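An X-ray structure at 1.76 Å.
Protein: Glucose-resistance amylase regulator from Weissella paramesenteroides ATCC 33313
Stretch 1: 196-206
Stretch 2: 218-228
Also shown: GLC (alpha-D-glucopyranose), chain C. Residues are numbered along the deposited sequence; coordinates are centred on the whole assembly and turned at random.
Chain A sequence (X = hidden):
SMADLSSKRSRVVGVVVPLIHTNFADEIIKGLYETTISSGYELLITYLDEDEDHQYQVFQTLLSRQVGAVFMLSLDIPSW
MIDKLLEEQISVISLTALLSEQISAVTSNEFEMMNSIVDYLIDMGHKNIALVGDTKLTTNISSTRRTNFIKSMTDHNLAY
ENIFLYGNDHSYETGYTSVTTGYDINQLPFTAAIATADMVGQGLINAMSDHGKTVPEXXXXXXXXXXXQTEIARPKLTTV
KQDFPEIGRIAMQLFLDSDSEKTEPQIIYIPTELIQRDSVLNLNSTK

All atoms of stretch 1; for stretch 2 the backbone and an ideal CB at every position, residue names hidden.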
ATOM      1  N   THR A 196      -3.360   1.190  16.697  1.00 20.84           N
ATOM      2  CA  THR A 196      -2.122   1.939  16.441  1.00 20.63           C
ATOM      3  C   THR A 196      -1.843   2.170  14.953  1.00 19.59           C
ATOM      4  O   THR A 196      -0.936   2.926  14.601  1.00 22.38           O
ATOM      5  CB  THR A 196      -0.864   1.271  17.052  1.00 22.59           C
ATOM      6  OG1 THR A 196      -0.634  -0.006  16.436  1.00 22.19           O
ATOM      7  CG2 THR A 196      -1.011   1.134  18.517  1.00 20.82           C
ATOM      8  N   ALA A 197      -2.607   1.505  14.090  1.00 20.40           N
ATOM      9  CA  ALA A 197      -2.561   1.769  12.650  1.00 20.21           C
ATOM     10  C   ALA A 197      -3.900   1.452  12.050  1.00 18.27           C
ATOM     11  O   ALA A 197      -4.696   0.713  12.637  1.00 20.60           O
ATOM     12  CB  ALA A 197      -1.468   0.965  11.979  1.00 22.28           C
ATOM     13  N   ASP A 198      -4.198   2.049  10.896  1.00 20.92           N
ATOM     14  CA  ASP A 198      -5.506   1.846  10.266  1.00 20.46           C
ATOM     15  C   ASP A 198      -5.890   0.360  10.055  1.00 18.69           C
ATOM     16  O   ASP A 198      -7.042  -0.026  10.298  1.00 20.56           O
ATOM     17  CB  ASP A 198      -5.591   2.559   8.917  1.00 19.44           C
ATOM     18  CG  ASP A 198      -5.328   4.060   9.025  1.00 22.57           C
ATOM     19  OD1 ASP A 198      -5.663   4.694  10.057  1.00 21.04           O
ATOM     20  OD2 ASP A 198      -4.781   4.580   8.036  1.00 24.51           O
HETATM   21  N   MSE A 199      -4.931  -0.456   9.620  1.00 18.45           N
HETATM   22  CA  MSE A 199      -5.197  -1.879   9.307  1.00 21.56           C
HETATM   23  C   MSE A 199      -5.576  -2.624  10.573  1.00 20.12           C
HETATM   24  O   MSE A 199      -6.366  -3.541  10.519  1.00 20.68           O
HETATM   25  CB  MSE A 199      -4.004  -2.539   8.610  1.00 23.75           C
HETATM   26  CG  MSE A 199      -4.072  -2.320   7.116  1.00 46.98           C
HETATM   27 SE   MSE A 199      -5.548  -3.430   6.438  1.00 34.72          SE
HETATM   28  CE  MSE A 199      -4.932  -3.200   4.584  1.00 58.25           C
ATOM     29  N   VAL A 200      -5.051  -2.206  11.728  1.00 18.41           N
ATOM     30  CA  VAL A 200      -5.450  -2.816  12.993  1.00 19.94           C
ATOM     31  C   VAL A 200      -6.950  -2.599  13.177  1.00 19.19           C
ATOM     32  O   VAL A 200      -7.682  -3.513  13.569  1.00 19.63           O
ATOM     33  CB  VAL A 200      -4.658  -2.238  14.182  1.00 20.06           C
ATOM     34  CG1 VAL A 200      -5.169  -2.790  15.510  1.00 19.46           C
ATOM     35  CG2 VAL A 200      -3.173  -2.482  14.009  1.00 22.10           C
ATOM     36  N   GLY A 201      -7.419  -1.384  12.898  1.00 20.04           N
ATOM     37  CA  GLY A 201      -8.831  -1.054  12.979  1.00 18.34           C
ATOM     38  C   GLY A 201      -9.684  -1.884  12.026  1.00 21.24           C
ATOM     39  O   GLY A 201     -10.764  -2.344  12.377  1.00 19.33           O
ATOM     40  N   GLN A 202      -9.177  -2.103  10.819  1.00 18.12           N
ATOM     41  CA  GLN A 202      -9.887  -2.946   9.872  1.00 19.20           C
ATOM     42  C   GLN A 202     -10.009  -4.399  10.399  1.00 20.76           C
ATOM     43  O   GLN A 202     -11.034  -5.077  10.191  1.00 20.72           O
ATOM     44  CB  GLN A 202      -9.197  -2.895   8.526  1.00 21.05           C
ATOM     45  CG  GLN A 202      -9.834  -3.744   7.463  1.00 23.74           C
ATOM     46  CD  GLN A 202     -11.162  -3.192   7.007  1.00 24.93           C
ATOM     47  OE1 GLN A 202     -11.209  -2.278   6.163  1.00 30.30           O
ATOM     48  NE2 GLN A 202     -12.250  -3.732   7.550  1.00 22.71           N
ATOM     49  N   GLY A 203      -8.953  -4.872  11.033  1.00 19.84           N
ATOM     50  CA  GLY A 203      -8.936  -6.227  11.626  1.00 18.69           C
ATOM     51  C   GLY A 203      -9.972  -6.362  12.706  1.00 21.30           C
ATOM     52  O   GLY A 203     -10.681  -7.352  12.777  1.00 21.73           O
ATOM     53  N   LEU A 204     -10.055  -5.346  13.553  1.00 18.18           N
ATOM     54  CA  LEU A 204     -11.058  -5.303  14.607  1.00 20.77           C
ATOM     55  C   LEU A 204     -12.487  -5.316  14.044  1.00 19.27           C
ATOM     56  O   LEU A 204     -13.358  -6.062  14.527  1.00 19.25           O
ATOM     57  CB  LEU A 204     -10.874  -4.039  15.429  1.00 20.61           C
ATOM     58  CG  LEU A 204      -9.676  -4.053  16.388  1.00 17.62           C
ATOM     59  CD1 LEU A 204      -9.362  -2.633  16.817  1.00 19.75           C
ATOM     60  CD2 LEU A 204     -10.004  -4.899  17.598  1.00 23.40           C
ATOM     61  N   ILE A 205     -12.741  -4.499  13.020  1.00 18.27           N
ATOM     62  CA  ILE A 205     -14.061  -4.467  12.397  1.00 19.36           C
ATOM     63  C   ILE A 205     -14.448  -5.857  11.886  1.00 20.84           C
ATOM     64  O   ILE A 205     -15.562  -6.349  12.144  1.00 19.76           O
ATOM     65  CB  ILE A 205     -14.101  -3.459  11.236  1.00 19.11           C
ATOM     66  CG1 ILE A 205     -14.155  -2.033  11.784  1.00 19.62           C
ATOM     67  CG2 ILE A 205     -15.290  -3.750  10.318  1.00 21.44           C
ATOM     68  CD1 ILE A 205     -14.061  -0.994  10.687  1.00 22.61           C
ATOM     69  N   ASN A 206     -13.530  -6.497  11.179  1.00 20.23           N
ATOM     70  CA  ASN A 206     -13.833  -7.799  10.604  1.00 22.21           C
ATOM     71  C   ASN A 206     -14.010  -8.876  11.662  1.00 20.54           C
ATOM     72  O   ASN A 206     -14.856  -9.749  11.485  1.00 22.26           O
ATOM     73  CB  ASN A 206     -12.793  -8.210   9.551  1.00 22.62           C
ATOM     74  CG  ASN A 206     -13.021  -7.513   8.231  1.00 22.69           C
ATOM     75  OD1 ASN A 206     -13.987  -6.781   8.077  1.00 22.95           O
ATOM     76  ND2 ASN A 206     -12.153  -7.739   7.276  1.00 22.53           N
ATOM     77  N   UNK A 218     -20.991  -2.712  19.384  1.00 24.24           N
ATOM     78  CA  UNK A 218     -20.345  -3.680  20.269  1.00 22.11           C
ATOM     79  C   UNK A 218     -18.897  -3.362  20.594  1.00 25.09           C
ATOM     80  O   UNK A 218     -18.285  -4.051  21.400  1.00 24.95           O
ATOM     81  CB  UNK A 218     -20.416  -5.072  19.639  1.00 22.11           C
ATOM     82  N   UNK A 219     -18.353  -2.332  19.953  1.00 20.48           N
ATOM     83  CA  UNK A 219     -16.966  -1.883  20.151  1.00 19.19           C
ATOM     84  C   UNK A 219     -16.745  -0.619  19.348  1.00 23.84           C
ATOM     85  O   UNK A 219     -16.936  -0.636  18.136  1.00 23.71           O
ATOM     86  CB  UNK A 219     -15.963  -2.963  19.742  1.00 19.19           C
ATOM     87  N   UNK A 220     -16.354   0.459  20.025  1.00 21.81           N
ATOM     88  CA  UNK A 220     -15.935   1.686  19.363  1.00 20.11           C
ATOM     89  C   UNK A 220     -14.451   1.609  18.980  1.00 22.17           C
ATOM     90  O   UNK A 220     -13.654   1.002  19.697  1.00 22.08           O
ATOM     91  CB  UNK A 220     -16.194   2.893  20.266  1.00 20.11           C
ATOM     92  N   UNK A 221     -14.074   2.242  17.860  1.00 20.14           N
ATOM     93  CA  UNK A 221     -12.700   2.185  17.396  1.00 17.31           C
ATOM     94  C   UNK A 221     -12.266   3.561  16.926  1.00 22.29           C
ATOM     95  O   UNK A 221     -13.025   4.246  16.222  1.00 21.99           O
ATOM     96  CB  UNK A 221     -12.543   1.155  16.276  1.00 17.31           C
ATOM     97  N   UNK A 222     -11.050   3.943  17.309  1.00 22.59           N
ATOM     98  CA  UNK A 222     -10.353   5.080  16.707  1.00 19.87           C
ATOM     99  C   UNK A 222      -8.987   4.589  16.247  1.00 21.36           C
ATOM    100  O   UNK A 222      -8.281   3.906  16.994  1.00 20.87           O
ATOM    101  CB  UNK A 222     -10.223   6.247  17.688  1.00 19.87           C
ATOM    102  N   UNK A 223      -8.604   4.915  15.015  1.00 17.45           N
ATOM    103  CA  UNK A 223      -7.277   4.534  14.509  1.00 16.80           C
ATOM    104  C   UNK A 223      -6.323   5.717  14.417  1.00 21.76           C
ATOM    105  O   UNK A 223      -6.746   6.868  14.431  1.00 21.48           O
ATOM    106  CB  UNK A 223      -7.410   3.882  13.131  1.00 16.80           C
ATOM    107  N   UNK A 224      -5.044   5.400  14.323  1.00 18.51           N
ATOM    108  CA  UNK A 224      -4.004   6.386  14.061  1.00 18.81           C
ATOM    109  C   UNK A 224      -3.451   6.177  12.668  1.00 22.54           C
ATOM    110  O   UNK A 224      -3.033   5.079  12.332  1.00 21.72           O
ATOM    111  CB  UNK A 224      -2.887   6.300  15.103  1.00 18.81           C
ATOM    112  N   UNK A 225      -3.493   7.259  11.871  1.00 19.99           N
ATOM    113  CA  UNK A 225      -2.825   7.452  10.581  1.00 18.15           C
ATOM    114  C   UNK A 225      -3.787   8.150   9.606  1.00 23.56           C
ATOM    115  O   UNK A 225      -3.431   9.131   8.971  1.00 24.33           O
ATOM    116  CB  UNK A 225      -2.352   6.114  10.009  1.00 18.15           C
ATOM    117  N   UNK A 226      -4.982   7.600   9.450  1.00 20.37           N
ATOM    118  CA  UNK A 226      -6.006   8.210   8.627  1.00 20.43           C
ATOM    119  C   UNK A 226      -5.819   8.058   7.133  1.00 24.19           C
ATOM    120  O   UNK A 226      -6.253   8.922   6.372  1.00 23.81           O
ATOM    121  CB  UNK A 226      -6.089   9.701   8.961  1.00 20.43           C
ATOM    122  N   UNK A 227      -5.185   6.968   6.717  1.00 24.46           N
ATOM    123  CA  UNK A 227      -5.006   6.661   5.293  1.00 21.81           C
ATOM    124  C   UNK A 227      -6.275   6.021   4.683  1.00 21.37           C
ATOM    125  O   UNK A 227      -7.323   5.935   5.348  1.00 20.33           O
ATOM    126  CB  UNK A 227      -3.809   5.726   5.110  1.00 21.81           C
ATOM    127  N   UNK A 228      -6.186   5.607   3.409  1.00 23.59           N
ATOM    128  CA  UNK A 228      -7.358   5.176   2.645  1.00 27.34           C
ATOM    129  C   UNK A 228      -8.191   4.064   3.287  1.00 20.97           C
ATOM    130  O   UNK A 228      -9.403   4.059   3.155  1.00 20.34           O
ATOM    131  CB  UNK A 228      -6.900   4.706   1.263  1.00 27.34           C
TER
HETATM  132  C1  GLC C 401       5.200   4.042  12.069  1.00 48.41           C
HETATM  133  C2  GLC C 401       5.103   5.560  12.216  1.00 29.09           C
HETATM  134  C3  GLC C 401       3.844   6.012  12.926  1.00 25.54           C
HETATM  135  C4  GLC C 401       2.632   5.285  12.337  1.00 19.81           C
HETATM  136  C5  GLC C 401       2.839   3.784  12.545  1.00 28.21           C
HETATM  137  C6  GLC C 401       1.687   2.967  11.966  1.00 23.10           C
HETATM  138  O1  GLC C 401       5.685   3.556  13.261  1.00 33.22           O
HETATM  139  O2  GLC C 401       6.213   6.065  12.957  1.00 30.58           O
HETATM  140  O3  GLC C 401       3.756   7.414  12.696  1.00 25.92           O
HETATM  141  O4  GLC C 401       1.460   5.752  12.933  1.00 22.26           O
HETATM  142  O5  GLC C 401       3.983   3.347  11.859  1.00 30.84           O
HETATM  143  O6  GLC C 401       1.571   3.159  10.591  1.00 26.12           O

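Strand 220-223 runs nearly antiparallel to helix 198-206 (162° between axes, 7.8 Å at closest approach), so its early positions lie beside the later helix residues; the chain turns at 224, and the last positions lie beside the helix N-terminus.

Position 218 has nothing of stretch 1 within 5.5 Å of its ideal CB; it is Asp 218. At 219 CA-to-CB points toward the helix but the ideal CB still falls short, so a long apolar chain would suit. Leu 219 bridges the gap, its CD2 lying 4.1 Å from Leu 204 CD2. Position 220 is out of reach; it is Ser 220.

Position 221 is extended (phi/psi -137/137) and points toward the helix, its ideal CB 5.0 Å from Leu 204 CD1 and 5.4 Å from Gly 201 CA. That apolar surface would accept Val, Ile, Leu or Met. In Ile 221, CD1 approaches Leu 204 CB (3.6 Å) and Ile 205 CG1 (3.9 Å). Position 222 points away; its extended backbone tolerates a beta-branched residue, and it is Val 222.

Position 223 points toward the helix, with its ideal CB 3.6 Å from Asp 198 OD1 and 5.1 Å from Gly 201 CA. A short donor fits: Ser or Thr. Thr 223 OG1 donates to Asp 198 OD1 (2.7 Å), while its CG2 sits 3.9 Å from Gly 201 CA. A CB at 201 would lie 2.5 Å from Thr 223 CG2, so the close packing relies on glycine there.

At 224 CA-to-CB runs sideways, the ideal CB 3.9 Å from Thr 196 O; this decides little, and apolar or polar residues could fit. The deposited Ile 224 contributes its backbone: its O receives a CA-H...O contact from Ala 197 CA (3.4 Å, 150° at H).

Position 225 has unusual angles (138/-53), yet its CB points toward stretch 1, near the glucose hydroxyls. A polar acceptor, Asp or Asn, would suit. Asp 225 accepts from GLC O4 through OD1 (2.5 Å) and from GLC O6 through OD2 (2.6 Å). Water 1 donates to Asp 225 OD2 (2.7 Å) and accepts from Asp 198 N (3.0 Å), linking the sugar site to the helix start.

Position 226, at phi/psi 76/30, favours glycine, with Asn a lesser possibility. Gly 226 N donates to Asp 198 OD1 (3.0 Å, 156°).

At 227 the ideal CB is tight against Asp 198 OD2 (3.3 Å), but the backbone leaves the side-chain type open. Leu 227 N donates to Asp 198 OD2 (2.8 Å, 146°), so both carboxylate oxygens are engaged. Position 228 points away without contact; it is Gln 228.

Stretch 2, residues 218-228: DLSIVTIDGLQ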
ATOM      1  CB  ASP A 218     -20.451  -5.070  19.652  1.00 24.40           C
ATOM      2  CG  ASP A 218     -21.898  -5.510  19.471  1.00 29.40           C
ATOM      3  OD1 ASP A 218     -22.670  -5.398  20.448  1.00 26.94           O
ATOM      4  OD2 ASP A 218     -22.272  -5.942  18.362  1.00 27.01           O
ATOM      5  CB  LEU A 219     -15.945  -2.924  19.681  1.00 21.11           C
ATOM      6  CG  LEU A 219     -14.476  -2.502  19.826  1.00 19.35           C
ATOM      7  CD1 LEU A 219     -14.083  -2.363  21.285  1.00 25.20           C
ATOM      8  CD2 LEU A 219     -13.526  -3.461  19.091  1.00 22.69           C
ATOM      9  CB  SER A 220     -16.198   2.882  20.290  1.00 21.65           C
ATOM     10  OG  SER A 220     -17.597   3.160  20.387  1.00 20.57           O
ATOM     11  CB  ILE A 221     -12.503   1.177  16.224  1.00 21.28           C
ATOM     12  CG1 ILE A 221     -12.919  -0.237  16.603  1.00 19.71           C
ATOM     13  CG2 ILE A 221     -11.052   1.150  15.744  1.00 21.14           C
ATOM     14  CD1 ILE A 221     -13.009  -1.142  15.384  1.00 21.55           C
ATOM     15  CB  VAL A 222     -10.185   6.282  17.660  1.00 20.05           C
ATOM     16  CG1 VAL A 222      -9.416   7.400  16.961  1.00 21.62           C
ATOM     17  CG2 VAL A 222     -11.526   6.792  18.153  1.00 22.24           C
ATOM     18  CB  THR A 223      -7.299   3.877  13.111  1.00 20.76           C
ATOM     19  OG1 THR A 223      -7.459   4.880  12.100  1.00 20.46           O
ATOM     20  CG2 THR A 223      -8.375   2.855  12.989  1.00 20.22           C
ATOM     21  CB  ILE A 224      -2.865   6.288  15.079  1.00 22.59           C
ATOM     22  CG1 ILE A 224      -3.394   6.703  16.441  1.00 24.75           C
ATOM     23  CG2 ILE A 224      -1.699   7.178  14.623  1.00 27.56           C
ATOM     24  CD1 ILE A 224      -2.481   6.353  17.597  1.00 27.70           C
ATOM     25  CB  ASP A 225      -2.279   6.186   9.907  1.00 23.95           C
ATOM     26  CG  ASP A 225      -0.988   5.694  10.529  1.00 21.56           C
ATOM     27  OD1 ASP A 225      -0.426   6.406  11.395  1.00 24.55           O
ATOM     28  OD2 ASP A 225      -0.569   4.563  10.184  1.00 24.39           O
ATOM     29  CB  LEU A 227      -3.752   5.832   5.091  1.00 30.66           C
ATOM     30  CG  LEU A 227      -2.447   6.554   5.492  1.00 35.74           C
ATOM     31  CD1 LEU A 227      -1.303   5.558   5.541  1.00 50.08           C
ATOM     32  CD2 LEU A 227      -2.147   7.700   4.544  1.00 45.88           C
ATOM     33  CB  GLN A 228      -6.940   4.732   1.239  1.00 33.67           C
ATOM     34  CG  GLN A 228      -8.108   4.320   0.359  1.00 39.14           C
ATOM     35  CD  GLN A 228      -7.674   3.780  -0.990  1.00 61.96           C
ATOM     36  OE1 GLN A 228      -6.662   3.081  -1.105  1.00 49.16           O
ATOM     37  NE2 GLN A 228      -8.457   4.082  -2.020  1.00 39.00           N
TER
HETATM   38  O   HOH W   1      -2.304   3.093   8.790  1.00 29.56           O
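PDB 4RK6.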